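Local coordinates for histone acetyltransferase (Trypanosoma brucei brucei, PDB 6IF4), which probably acetylates lysine residues of histones as a MYST-family enzyme, this fragment being its presumed Tudor (Tudor-knot) domain, at residues F18-A27 against D49-R60. Numbering follows the deposited sequence.
Sequences FHAAIIQEVA and DRWLPGSALRER
Arg60 supplies the one hydrogen bond between 18-27 and 49-60: its NH2 reaches Ala21 O at 2.8 Å with a nearly straight N-H...O angle of 172°. The oxygen lies in the guanidinium plane, whereas the nitrogen stands above the carbonyl plane. Ala20 CB rests on one guanidinium face, 3.6 Å from Arg60 NE, and the same NE donates to Val10 O, so two backbone oxygens help fix the rotation of the group.

The cation-pi contact belongs to Arg58 and Phe18. Arg58 CZ sits 4.6 Å from the Phe18 ring centroid and 6° off the normal, but the planes are 86° apart: the guanidinium stands on edge over the ring, NE lowest, instead of stacking flat. A bend at chi3 turns the group this way, while Arg58 CG approaches Phe18 CZ at 3.6 Å.

Apolar contacts lie farther along. Ile23 CD1 meets Leu57 CD1 at 3.9 Å, a buried pair that Phe4 also touches. At the far end the six-membered part of the Trp51 indole meets Ala27 CB, 3.8 Å from CZ3, and Glu25 CB, beside a classic beta bulge in which Gln24 and Glu25 lie opposite Tyr38 of strand 35-41.

The axes of 18-27, a segment of strand 18-28, and of 57-59 run obliquely and come no closer than 8.8 Å, too far for direct pairing. Strand 9-13 lies between them in the sheet, and strand 35-41 separates 18-28 from 50-53, so side chains bridge 18-27 to both outermost strands of the curled antiparallel sheet, consistent with a small SH3-like barrel.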
loop_
_atom_site.group_PDB
_atom_site.type_symbol
_atom_site.label_atom_id
_atom_site.label_comp_id
_atom_site.label_asym_id
_atom_site.label_seq_id
_atom_site.Cartn_x
_atom_site.Cartn_y
_atom_site.Cartn_z
ATOM N N PHE B 18 -4.518 -9.425 -5.879
ATOM C CA PHE B 18 -4.661 -7.977 -5.864
ATOM C C PHE B 18 -6.035 -7.603 -5.325
ATOM O O PHE B 18 -7.056 -8.106 -5.804
ATOM C CB PHE B 18 -4.470 -7.403 -7.268
ATOM C CG PHE B 18 -3.065 -6.969 -7.559
ATOM C CD1 PHE B 18 -2.491 -5.923 -6.852
ATOM C CD2 PHE B 18 -2.317 -7.599 -8.540
ATOM C CE1 PHE B 18 -1.199 -5.517 -7.117
ATOM C CE2 PHE B 18 -1.022 -7.199 -8.809
ATOM C CZ PHE B 18 -0.462 -6.154 -8.095
ATOM N N HIS B 19 -6.060 -6.714 -4.336
ATOM C CA HIS B 19 -7.299 -6.229 -3.744
ATOM C C HIS B 19 -7.307 -4.710 -3.764
ATOM O O HIS B 19 -6.260 -4.076 -3.600
ATOM C CB HIS B 19 -7.471 -6.737 -2.312
ATOM C CG HIS B 19 -7.710 -8.211 -2.222
ATOM N ND1 HIS B 19 -8.965 -8.771 -2.339
ATOM C CD2 HIS B 19 -6.854 -9.243 -2.033
ATOM C CE1 HIS B 19 -8.871 -10.083 -2.225
ATOM N NE2 HIS B 19 -7.602 -10.396 -2.036
ATOM N N ALA B 20 -8.488 -4.131 -3.976
ATOM C CA ALA B 20 -8.632 -2.687 -3.860
ATOM C C ALA B 20 -8.189 -2.227 -2.476
ATOM O O ALA B 20 -8.509 -2.852 -1.462
ATOM C CB ALA B 20 -10.080 -2.272 -4.118
ATOM N N ALA B 21 -7.430 -1.134 -2.439
ATOM C CA ALA B 21 -6.874 -0.641 -1.190
ATOM C C ALA B 21 -6.702 0.870 -1.277
ATOM O O ALA B 21 -6.925 1.488 -2.322
ATOM C CB ALA B 21 -5.544 -1.336 -0.873
ATOM N N ILE B 22 -6.287 1.457 -0.158
ATOM C CA ILE B 22 -5.998 2.880 -0.058
ATOM C C ILE B 22 -4.733 3.020 0.774
ATOM O O ILE B 22 -4.462 2.212 1.666
ATOM C CB ILE B 22 -7.166 3.677 0.579
ATOM C CG1 ILE B 22 -8.435 3.577 -0.268
ATOM C CG2 ILE B 22 -6.800 5.144 0.776
ATOM C CD1 ILE B 22 -9.684 4.051 0.451
ATOM N N ILE B 23 -3.938 4.032 0.463
ATOM C CA ILE B 23 -2.703 4.280 1.191
ATOM C C ILE B 23 -3.002 5.186 2.378
ATOM O O ILE B 23 -3.483 6.312 2.212
ATOM C CB ILE B 23 -1.635 4.872 0.269
ATOM C CG1 ILE B 23 -1.141 3.740 -0.630
ATOM C CG2 ILE B 23 -0.490 5.465 1.070
ATOM C CD1 ILE B 23 -0.206 4.155 -1.642
ATOM N N GLN B 24 -2.719 4.686 3.579
ATOM C CA GLN B 24 -2.985 5.430 4.800
ATOM C C GLN B 24 -1.824 6.305 5.217
ATOM O O GLN B 24 -2.042 7.387 5.773
ATOM C CB GLN B 24 -3.270 4.468 5.954
ATOM C CG GLN B 24 -4.586 3.725 5.883
ATOM C CD GLN B 24 -5.198 3.543 7.256
ATOM O OE1 GLN B 24 -6.413 3.370 7.395
ATOM N NE2 GLN B 24 -4.360 3.613 8.287
ATOM N N GLU B 25 -0.601 5.871 4.930
ATOM C CA GLU B 25 0.594 6.553 5.396
ATOM C C GLU B 25 1.731 6.240 4.442
ATOM O O GLU B 25 1.738 5.200 3.779
ATOM C CB GLU B 25 0.994 6.114 6.815
ATOM C CG GLU B 25 0.022 6.482 7.917
ATOM C CD GLU B 25 -0.023 7.971 8.185
ATOM O OE1 GLU B 25 0.934 8.675 7.803
ATOM O OE2 GLU B 25 -1.017 8.436 8.781
ATOM N N VAL B 26 2.683 7.161 4.370
ATOM C CA VAL B 26 3.919 6.973 3.627
ATOM C C VAL B 26 5.070 7.204 4.592
ATOM O O VAL B 26 5.015 8.116 5.427
ATOM C CB VAL B 26 4.003 7.927 2.417
ATOM C CG1 VAL B 26 5.357 7.817 1.731
ATOM C CG2 VAL B 26 2.881 7.633 1.432
ATOM N N ALA B 27 6.109 6.382 4.485
ATOM C CA ALA B 27 7.267 6.529 5.349
ATOM C C ALA B 27 8.508 6.079 4.596
ATOM O O ALA B 27 8.466 5.117 3.825
ATOM C CB ALA B 27 7.117 5.716 6.640
ATOM N N ASP B 49 -4.425 -4.338 7.659
ATOM C CA ASP B 49 -3.544 -3.235 7.244
ATOM C C ASP B 49 -2.076 -3.651 7.374
ATOM O O ASP B 49 -1.714 -4.300 8.343
ATOM C CB ASP B 49 -3.779 -1.982 8.051
ATOM C CG ASP B 49 -5.173 -1.416 7.928
ATOM O OD1 ASP B 49 -5.945 -1.923 7.183
ATOM O OD2 ASP B 49 -5.406 -0.468 8.549
ATOM N N ARG B 50 -1.270 -3.200 6.433
ATOM C CA ARG B 50 0.154 -3.552 6.510
ATOM C C ARG B 50 1.038 -2.608 5.713
ATOM O O ARG B 50 0.574 -1.900 4.898
ATOM C CB ARG B 50 0.409 -4.952 5.959
ATOM C CG ARG B 50 -0.205 -5.244 4.617
ATOM C CD ARG B 50 -0.164 -6.747 4.403
ATOM N NE ARG B 50 -1.296 -7.286 5.113
ATOM C CZ ARG B 50 -1.430 -8.498 5.590
ATOM N NH1 ARG B 50 -0.469 -9.383 5.479
ATOM N NH2 ARG B 50 -2.542 -8.827 6.194
ATOM N N TRP B 51 2.302 -2.654 6.068
ATOM C CA TRP B 51 3.313 -1.898 5.343
ATOM C C TRP B 51 3.763 -2.693 4.123
ATOM O O TRP B 51 4.081 -3.881 4.233
ATOM C CB TRP B 51 4.505 -1.594 6.248
ATOM C CG TRP B 51 4.210 -0.588 7.312
ATOM C CD1 TRP B 51 3.865 -0.845 8.606
ATOM C CD2 TRP B 51 4.232 0.837 7.176
ATOM N NE1 TRP B 51 3.673 0.332 9.284
ATOM C CE2 TRP B 51 3.890 1.381 8.429
ATOM C CE3 TRP B 51 4.507 1.707 6.115
ATOM C CZ2 TRP B 51 3.816 2.754 8.653
ATOM C CZ3 TRP B 51 4.432 3.070 6.338
ATOM C CH2 TRP B 51 4.088 3.580 7.597
ATOM N N LEU B 52 3.790 -2.047 2.963
ATOM C CA LEU B 52 4.191 -2.717 1.733
ATOM C C LEU B 52 5.103 -1.829 0.926
ATOM O O LEU B 52 4.988 -0.591 0.970
ATOM C CB LEU B 52 2.973 -3.105 0.879
ATOM C CG LEU B 52 1.992 -4.099 1.496
ATOM C CD1 LEU B 52 0.741 -4.221 0.636
ATOM C CD2 LEU B 52 2.660 -5.453 1.683
ATOM N N PRO B 53 6.040 -2.402 0.170
ATOM C CA PRO B 53 6.826 -1.627 -0.782
ATOM C C PRO B 53 6.012 -1.332 -2.037
ATOM O O PRO B 53 4.936 -1.889 -2.261
ATOM C CB PRO B 53 8.011 -2.542 -1.088
ATOM C CG PRO B 53 7.437 -3.913 -0.950
ATOM C CD PRO B 53 6.425 -3.829 0.167
ATOM N N GLY B 54 6.552 -0.433 -2.863
ATOM C CA GLY B 54 5.865 -0.070 -4.091
ATOM C C GLY B 54 5.677 -1.238 -5.042
ATOM O O GLY B 54 4.737 -1.244 -5.842
ATOM N N SER B 55 6.555 -2.245 -4.961
ATOM C CA SER B 55 6.472 -3.403 -5.849
ATOM C C SER B 55 5.207 -4.220 -5.631
ATOM O O SER B 55 4.871 -5.057 -6.475
ATOM C CB SER B 55 7.703 -4.295 -5.672
ATOM O OG SER B 55 7.964 -4.545 -4.304
ATOM N N ALA B 56 4.510 -4.015 -4.515
ATOM C CA ALA B 56 3.272 -4.723 -4.230
ATOM C C ALA B 56 2.032 -3.931 -4.622
ATOM O O ALA B 56 0.916 -4.415 -4.410
ATOM C CB ALA B 56 3.199 -5.083 -2.742
ATOM N N LEU B 57 2.198 -2.746 -5.205
ATOM C CA LEU B 57 1.089 -1.837 -5.453
ATOM C C LEU B 57 0.918 -1.565 -6.942
ATOM O O LEU B 57 1.863 -1.644 -7.730
ATOM C CB LEU B 57 1.289 -0.501 -4.720
ATOM C CG LEU B 57 1.502 -0.546 -3.207
ATOM C CD1 LEU B 57 1.653 0.864 -2.657
ATOM C CD2 LEU B 57 0.356 -1.267 -2.525
ATOM N N ARG B 58 -0.313 -1.210 -7.302
ATOM C CA ARG B 58 -0.672 -0.772 -8.639
ATOM C C ARG B 58 -1.624 0.404 -8.508
ATOM O O ARG B 58 -2.414 0.470 -7.566
ATOM C CB ARG B 58 -1.369 -1.875 -9.454
ATOM C CG ARG B 58 -0.509 -3.055 -9.833
ATOM C CD ARG B 58 -1.152 -3.838 -10.971
ATOM N NE ARG B 58 -2.474 -4.362 -10.633
ATOM C CZ ARG B 58 -3.618 -3.900 -11.132
ATOM N NH1 ARG B 58 -3.615 -2.885 -11.986
ATOM N NH2 ARG B 58 -4.768 -4.450 -10.773
ATOM N N GLU B 59 -1.546 1.331 -9.459
ATOM C CA GLU B 59 -2.548 2.384 -9.535
ATOM C C GLU B 59 -3.924 1.764 -9.731
ATOM O O GLU B 59 -4.068 0.695 -10.328
ATOM C CB GLU B 59 -2.247 3.339 -10.692
ATOM C CG GLU B 59 -1.133 4.334 -10.442
ATOM C CD GLU B 59 -0.920 5.259 -11.627
ATOM O OE1 GLU B 59 0.148 5.904 -11.695
ATOM O OE2 GLU B 59 -1.819 5.339 -12.493
ATOM N N ARG B 60 -4.938 2.447 -9.216
ATOM C CA ARG B 60 -6.340 2.007 -9.358
ATOM C C ARG B 60 -7.191 3.197 -9.823
ATOM O O ARG B 60 -7.336 4.135 -9.078
ATOM C CB ARG B 60 -6.860 1.370 -8.067
ATOM C CG ARG B 60 -8.345 1.042 -8.063
ATOM C CD ARG B 60 -8.888 0.247 -6.889
ATOM N NE ARG B 60 -8.719 0.786 -5.568
ATOM C CZ ARG B 60 -9.652 1.406 -4.865
ATOM N NH1 ARG B 60 -10.846 1.574 -5.376
ATOM N NH2 ARG B 60 -9.393 1.865 -3.659
#